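Local structure of peptidase M16 inactive domain family protein (Pseudomonas fluorescens, 3GWB) at residues 26-39 and 365-377. The protein probably belongs to the M16 metallopeptidase family, as a protein with its inactive-type domain whose own hydrolase activity is uncertain. Numbering follows the deposited sequence.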
# COMPACT_ATOMS: atom_id res chain seq x y z
N LEU A 26 5.66 8.67 26.87
CA LEU A 26 4.34 9.29 26.94
C LEU A 26 3.32 8.16 26.92
O LEU A 26 3.42 7.23 26.10
CB LEU A 26 4.09 10.25 25.78
CG LEU A 26 4.85 11.57 25.86
CD1 LEU A 26 6.32 11.37 25.46
CD2 LEU A 26 4.18 12.58 24.94
N PHE A 27 2.33 8.23 27.80
CA PHE A 27 1.35 7.16 27.92
C PHE A 27 -0.07 7.62 28.16
O PHE A 27 -0.32 8.57 28.91
CB PHE A 27 1.79 6.24 29.06
CG PHE A 27 0.73 5.30 29.53
CD1 PHE A 27 0.28 4.26 28.71
CD2 PHE A 27 0.19 5.42 30.81
CE1 PHE A 27 -0.70 3.37 29.17
CE2 PHE A 27 -0.78 4.54 31.27
CZ PHE A 27 -1.22 3.51 30.45
N VAL A 28 -1.01 6.95 27.50
CA VAL A 28 -2.44 7.22 27.67
C VAL A 28 -3.12 5.88 27.94
O VAL A 28 -3.03 4.95 27.13
CB VAL A 28 -3.06 7.85 26.40
CG1 VAL A 28 -4.58 7.92 26.55
CG2 VAL A 28 -2.49 9.24 26.16
N GLU A 29 -3.78 5.77 29.09
CA GLU A 29 -4.48 4.54 29.42
C GLU A 29 -5.81 4.56 28.66
O GLU A 29 -6.51 5.57 28.66
CB GLU A 29 -4.73 4.44 30.93
CG GLU A 29 -5.22 3.07 31.38
CD GLU A 29 -5.47 2.98 32.88
OE1 GLU A 29 -4.60 3.43 33.65
OE2 GLU A 29 -6.53 2.44 33.28
N ALA A 30 -6.14 3.45 28.01
CA ALA A 30 -7.38 3.30 27.24
C ALA A 30 -7.77 1.85 27.41
O ALA A 30 -7.17 0.97 26.81
CB ALA A 30 -7.13 3.62 25.79
N ARG A 31 -8.79 1.60 28.22
CA ARG A 31 -9.21 0.24 28.52
C ARG A 31 -10.34 -0.35 27.68
O ARG A 31 -10.74 -1.48 27.93
CB ARG A 31 -9.62 0.17 29.99
CG ARG A 31 -8.55 0.63 30.96
CD ARG A 31 -7.45 -0.40 31.08
NE ARG A 31 -6.62 -0.16 32.25
CZ ARG A 31 -5.83 -1.08 32.80
NH1 ARG A 31 -5.78 -2.30 32.28
NH2 ARG A 31 -5.11 -0.78 33.86
N GLU A 32 -10.84 0.39 26.70
CA GLU A 32 -11.95 -0.13 25.88
C GLU A 32 -11.66 -1.45 25.17
O GLU A 32 -12.50 -2.35 25.17
CB GLU A 32 -12.38 0.92 24.85
CG GLU A 32 -11.24 1.54 24.04
CD GLU A 32 -10.56 2.72 24.74
OE1 GLU A 32 -9.70 3.37 24.10
OE2 GLU A 32 -10.87 2.99 25.92
N LEU A 33 -10.48 -1.56 24.57
CA LEU A 33 -10.09 -2.77 23.84
C LEU A 33 -8.91 -3.46 24.51
O LEU A 33 -8.02 -2.80 25.05
CB LEU A 33 -9.70 -2.41 22.40
CG LEU A 33 -10.81 -1.74 21.60
CD1 LEU A 33 -10.23 -1.07 20.36
CD2 LEU A 33 -11.86 -2.78 21.23
N PRO A 34 -8.88 -4.81 24.46
CA PRO A 34 -7.81 -5.62 25.06
C PRO A 34 -6.54 -5.63 24.21
O PRO A 34 -6.03 -6.69 23.83
CB PRO A 34 -8.46 -6.99 25.16
CG PRO A 34 -9.25 -7.05 23.89
CD PRO A 34 -9.91 -5.67 23.85
N MSE A 35 -6.01 -4.45 23.93
CA MSE A 35 -4.81 -4.34 23.12
C MSE A 35 -4.14 -3.00 23.36
O MSE A 35 -4.68 -2.16 24.07
CB MSE A 35 -5.16 -4.49 21.63
CG MSE A 35 -6.40 -3.74 21.18
SE MSE A 35 -6.94 -4.19 19.48
CE MSE A 35 -6.44 -5.93 19.42
N PHE A 36 -2.97 -2.81 22.78
CA PHE A 36 -2.27 -1.55 22.97
C PHE A 36 -1.32 -1.31 21.81
O PHE A 36 -0.97 -2.24 21.07
CB PHE A 36 -1.51 -1.54 24.30
CG PHE A 36 -0.30 -2.42 24.32
CD1 PHE A 36 0.94 -1.93 23.91
CD2 PHE A 36 -0.39 -3.74 24.72
CE1 PHE A 36 2.07 -2.75 23.91
CE2 PHE A 36 0.73 -4.58 24.72
CZ PHE A 36 1.96 -4.08 24.31
N ASP A 37 -0.91 -0.05 21.68
CA ASP A 37 0.01 0.35 20.63
C ASP A 37 1.26 0.94 21.27
O ASP A 37 1.17 1.81 22.14
CB ASP A 37 -0.62 1.41 19.73
CG ASP A 37 -1.72 0.84 18.86
OD1 ASP A 37 -2.25 1.59 18.01
OD2 ASP A 37 -2.05 -0.35 19.02
N LEU A 38 2.42 0.45 20.83
CA LEU A 38 3.71 0.92 21.29
C LEU A 38 4.39 1.52 20.06
O LEU A 38 4.49 0.87 19.02
CB LEU A 38 4.55 -0.23 21.85
CG LEU A 38 6.02 0.03 22.17
CD1 LEU A 38 6.14 1.12 23.22
CD2 LEU A 38 6.68 -1.26 22.67
N ARG A 39 4.86 2.75 20.18
CA ARG A 39 5.51 3.41 19.06
C ARG A 39 6.81 4.04 19.54
O ARG A 39 6.85 4.71 20.57
CB ARG A 39 4.57 4.47 18.48
CG ARG A 39 5.01 5.11 17.16
CD ARG A 39 3.94 6.09 16.70
NE ARG A 39 4.29 6.82 15.47
CZ ARG A 39 4.24 6.30 14.25
NH1 ARG A 39 3.85 5.04 14.07
NH2 ARG A 39 4.57 7.05 13.20
N ASN A 365 -6.41 4.00 19.53
CA ASN A 365 -5.08 3.92 20.11
C ASN A 365 -4.01 4.31 19.08
O ASN A 365 -3.07 5.03 19.41
CB ASN A 365 -4.81 2.50 20.65
CG ASN A 365 -5.72 2.14 21.82
OD1 ASN A 365 -6.39 2.99 22.39
ND2 ASN A 365 -5.72 0.86 22.18
N ALA A 366 -4.18 3.88 17.83
CA ALA A 366 -3.21 4.19 16.77
C ALA A 366 -3.11 5.69 16.49
O ALA A 366 -2.02 6.22 16.28
CB ALA A 366 -3.56 3.45 15.48
N ASP A 367 -4.26 6.36 16.46
CA ASP A 367 -4.26 7.79 16.19
C ASP A 367 -3.62 8.54 17.36
O ASP A 367 -2.81 9.43 17.16
CB ASP A 367 -5.68 8.31 15.96
CG ASP A 367 -6.23 7.92 14.60
OD1 ASP A 367 -5.53 8.15 13.59
OD2 ASP A 367 -7.36 7.39 14.54
N ILE A 368 -3.99 8.15 18.58
CA ILE A 368 -3.44 8.80 19.77
C ILE A 368 -1.94 8.57 19.87
O ILE A 368 -1.17 9.52 20.04
CB ILE A 368 -4.12 8.26 21.06
CG1 ILE A 368 -5.63 8.53 21.00
CG2 ILE A 368 -3.53 8.94 22.29
CD1 ILE A 368 -5.98 10.01 20.89
N VAL A 369 -1.50 7.32 19.74
CA VAL A 369 -0.08 7.01 19.83
C VAL A 369 0.73 7.81 18.80
O VAL A 369 1.87 8.21 19.06
CB VAL A 369 0.17 5.49 19.66
CG1 VAL A 369 0.20 5.11 18.17
CG2 VAL A 369 1.47 5.11 20.36
N GLY A 370 0.14 8.06 17.63
CA GLY A 370 0.83 8.85 16.62
C GLY A 370 1.08 10.27 17.09
O GLY A 370 2.16 10.83 16.90
N GLN A 371 0.07 10.88 17.71
CA GLN A 371 0.17 12.24 18.21
C GLN A 371 1.13 12.33 19.39
O GLN A 371 1.90 13.29 19.50
CB GLN A 371 -1.20 12.77 18.63
CG GLN A 371 -2.21 12.85 17.49
CD GLN A 371 -1.75 13.76 16.37
OE1 GLN A 371 -1.44 14.93 16.59
NE2 GLN A 371 -1.71 13.23 15.15
N LEU A 372 1.09 11.32 20.26
CA LEU A 372 1.98 11.30 21.43
C LEU A 372 3.43 11.26 20.99
O LEU A 372 4.30 11.91 21.59
CB LEU A 372 1.69 10.07 22.30
CG LEU A 372 0.40 10.05 23.12
CD1 LEU A 372 0.47 8.88 24.12
CD2 LEU A 372 0.24 11.36 23.87
N GLY A 373 3.71 10.49 19.94
CA GLY A 373 5.06 10.39 19.43
C GLY A 373 5.53 11.75 18.95
O GLY A 373 6.65 12.16 19.25
N ALA A 374 4.68 12.46 18.22
CA ALA A 374 5.02 13.78 17.71
C ALA A 374 5.17 14.77 18.87
O ALA A 374 6.05 15.62 18.85
CB ALA A 374 3.95 14.27 16.74
N MSE A 375 4.31 14.65 19.87
CA MSE A 375 4.37 15.53 21.03
C MSE A 375 5.74 15.39 21.70
O MSE A 375 6.40 16.38 22.01
CB MSE A 375 3.26 15.19 22.03
CG MSE A 375 1.85 15.68 21.61
SE MSE A 375 0.48 14.99 22.61
CE MSE A 375 0.95 15.48 24.24
N GLY A 376 6.16 14.14 21.90
CA GLY A 376 7.44 13.90 22.54
C GLY A 376 8.64 14.27 21.70
O GLY A 376 9.59 14.88 22.19
N PHE A 377 8.60 13.90 20.42
CA PHE A 377 9.69 14.17 19.51
C PHE A 377 9.91 15.66 19.29
O PHE A 377 11.05 16.13 19.25
CB PHE A 377 9.45 13.51 18.16
CG PHE A 377 10.64 13.54 17.25
CD1 PHE A 377 11.67 12.61 17.39
CD2 PHE A 377 10.76 14.52 16.27
CE1 PHE A 377 12.78 12.64 16.56
CE2 PHE A 377 11.88 14.56 15.43
CZ PHE A 377 12.89 13.64 15.58
O HOH W 1 -7.63 -0.21 24.30
O HOH W 2 -7.91 4.92 22.29
O HOH W 3 -4.31 -1.06 20.15
O HOH W 4 4.46 9.51 15.99
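The carboxylate of Asp37 packs through OD1 and CG on Asn365 CB, the two side chains crossing obliquely with carboxylate and amide planes 88° apart, while the Arg39 guanidinium takes a water at its edge, in plane, and has Gly370 CA obliquely beside it. The setting is the alpha/beta fold of the M16 family: helix 365-377, from the later part of the chain, lies on the mixed sheet of the earlier part, running 26° from strand 35-39 and nearly antiparallel to strand 26-29. Between these two strands in the sheet runs strand 197-203, whose Val202 touches Asn365 and Leu372. No direct hydrogen bond crosses the contact; water bridges the polar groups, and apolar side chains pack directly. Asn365 ND2 gives one proton to a water 3.0 Å away that itself donates to Ala30 O and Leu33 O, and the other to a water that donates to Asp37 OD2. Asn365 OD1 lies against Ala30 CB. At the first turn of the helix Asp37 OD1 comes within 3.0 Å of Ala366 N, at an angle too poor for a hydrogen bond, although the helix N-terminus would probably still stabilise the negative charge. Replacing Asp37 with an alanine would probably leave the bridging water without its carboxylate acceptor and open a gap beside Asn365 CB. Further along, Val369 CG2 packs 3.7 Å from Arg39 CB. Over strand 26-29, Val28 CG2 meets Leu372 CD1 at 3.6 Å and also touches Ile368 CG2, the Val28 and Ile368 side chains crossing at about a right angle. Leu26 CD2 reaches the backbone of Leu372 and Met375 CB, with CD1 beside Gly376 CA. Arg39, extended from CG to NE, brings NE 2.7 Å from a water that donates to Gly370 O.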